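Local coordinates for DUF952 domain-containing protein (Caulobacter vibrioides, PDB 2O0Q) that is of unknown function but belongs to the DUF952 family, which is grouped in the ADP-ribosyl clan, at residues A[11-14]-A[15-19]. Numbering follows the deposited sequence.
Sequences AEWD and AAKAQ
Trp13 and Lys17, one turn apart on the amphipathic α-helix 10-19, make an i to i+4 CH-π contact in which the aliphatic part of the lysine lies over a face of the indole. Lys17 CG sits 4.1 Å from the centroid of the six-membered ring of Trp13, only 15° off the ring normal, so the methylene is stacked almost squarely above it. The next methylene continues across the same face, Lys17 CD lying 4.0 Å from Trp13 NE1. Trp13 reaches this position with CG anti to its backbone nitrogen (chi1 -177°), which swings the indole along the helix toward the following turn. Ala16 meets the ring obliquely instead, its CB 3.8 Å from Trp13 CE3. Beyond the helix, the indole packs on Val57 and Leu59 of strand 56-62 and on Val90, and its NE1 is hydrogen-bonded to Glu96; the buried N-H is thus satisfied and the rotation of the ring fixed. The helix is thereby joined to the antiparallel sheet through Trp13, while Ala11, Ala15 and Ala18 are exposed.

Four i to i+4 backbone bonds run through the segment, from Ala15 N to Ala11 O, Ala16 N to Glu12 O, Lys17 N to Trp13 O and Ala18 N to Asp14 O. Trp13 and Lys17 are therefore linked through both backbone and side chains. Glu12 OE1 is hydrogen-bonded to Ser9 OG, just before the helix. Asp14 and Lys17 extend side by side in the same direction, but the carboxylate is engaged by Arg10 in a salt bridge through OD1. A bend at chi3 (-64°) carries the end of the lysine off the indole toward Asp14, where Lys17 NZ stops 4.3 Å from Asp14 OD1, beyond salt-bridge distance.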
loop_
_atom_site.group_PDB
_atom_site.type_symbol
_atom_site.label_atom_id
_atom_site.label_comp_id
_atom_site.label_asym_id
_atom_site.label_seq_id
_atom_site.Cartn_x
_atom_site.Cartn_y
_atom_site.Cartn_z
ATOM N N ALA A 11 -2.807 0.914 -13.208
ATOM C CA ALA A 11 -1.744 0.706 -14.186
ATOM C C ALA A 11 -0.554 0.010 -13.535
ATOM O O ALA A 11 -0.019 -0.962 -14.068
ATOM C CB ALA A 11 -1.304 2.041 -14.776
ATOM N N GLU A 12 -0.145 0.510 -12.376
ATOM C CA GLU A 12 0.988 -0.072 -11.680
ATOM C C GLU A 12 0.724 -1.498 -11.219
ATOM O O GLU A 12 1.622 -2.344 -11.263
ATOM C CB GLU A 12 1.388 0.824 -10.505
ATOM C CG GLU A 12 2.067 2.111 -10.966
ATOM C CD GLU A 12 2.238 3.122 -9.851
ATOM O OE1 GLU A 12 1.212 3.534 -9.271
ATOM O OE2 GLU A 12 3.394 3.504 -9.560
ATOM N N TRP A 13 -0.506 -1.776 -10.797
ATOM C CA TRP A 13 -0.846 -3.117 -10.343
ATOM C C TRP A 13 -0.860 -4.090 -11.529
ATOM O O TRP A 13 -0.346 -5.205 -11.426
ATOM C CB TRP A 13 -2.203 -3.112 -9.631
ATOM C CG TRP A 13 -2.613 -4.453 -9.067
ATOM C CD1 TRP A 13 -3.844 -5.035 -9.167
ATOM C CD2 TRP A 13 -1.797 -5.370 -8.320
ATOM N NE1 TRP A 13 -3.848 -6.255 -8.534
ATOM C CE2 TRP A 13 -2.606 -6.487 -8.004
ATOM C CE3 TRP A 13 -0.464 -5.357 -7.886
ATOM C CZ2 TRP A 13 -2.127 -7.584 -7.276
ATOM C CZ3 TRP A 13 0.016 -6.453 -7.157
ATOM C CH2 TRP A 13 -0.818 -7.550 -6.863
ATOM N N ASP A 14 -1.439 -3.675 -12.657
ATOM C CA ASP A 14 -1.460 -4.549 -13.829
ATOM C C ASP A 14 -0.022 -4.806 -14.278
ATOM O O ASP A 14 0.343 -5.936 -14.619
ATOM C CB ASP A 14 -2.243 -3.919 -14.989
ATOM C CG ASP A 14 -3.744 -3.957 -14.777
ATOM O OD1 ASP A 14 -4.223 -4.758 -13.948
ATOM O OD2 ASP A 14 -4.453 -3.188 -15.461
ATOM N N ALA A 15 0.789 -3.750 -14.274
ATOM C CA ALA A 15 2.188 -3.854 -14.669
ATOM C C ALA A 15 2.912 -4.815 -13.734
ATOM O O ALA A 15 3.788 -5.575 -14.155
ATOM C CB ALA A 15 2.846 -2.486 -14.621
ATOM N N ALA A 16 2.543 -4.775 -12.459
ATOM C CA ALA A 16 3.158 -5.647 -11.472
ATOM C C ALA A 16 2.789 -7.101 -11.761
ATOM O O ALA A 16 3.639 -7.990 -11.717
ATOM C CB ALA A 16 2.702 -5.253 -10.073
ATOM N N LYS A 17 1.521 -7.341 -12.073
ATOM C CA LYS A 17 1.069 -8.695 -12.357
ATOM C C LYS A 17 1.742 -9.277 -13.601
ATOM O O LYS A 17 1.968 -10.486 -13.685
ATOM C CB LYS A 17 -0.456 -8.723 -12.508
ATOM C CG LYS A 17 -1.191 -8.411 -11.213
ATOM C CD LYS A 17 -2.631 -8.897 -11.238
ATOM C CE LYS A 17 -3.457 -8.190 -12.290
ATOM N NZ LYS A 17 -4.848 -8.735 -12.331
ATOM N N ALA A 18 2.074 -8.412 -14.556
ATOM C CA ALA A 18 2.723 -8.849 -15.787
ATOM C C ALA A 18 4.183 -9.223 -15.540
ATOM O O ALA A 18 4.813 -9.886 -16.366
ATOM C CB ALA A 18 2.633 -7.753 -16.836
ATOM N N GLN A 19 4.716 -8.802 -14.397
ATOM C CA GLN A 19 6.103 -9.092 -14.049
ATOM C C GLN A 19 6.221 -10.132 -12.932
ATOM O O GLN A 19 7.296 -10.681 -12.702
ATOM C CB GLN A 19 6.818 -7.802 -13.627
ATOM C CG GLN A 19 6.839 -6.727 -14.707
ATOM C CD GLN A 19 7.618 -7.150 -15.946
ATOM O OE1 GLN A 19 7.485 -6.545 -17.015
ATOM N NE2 GLN A 19 8.443 -8.184 -15.804
#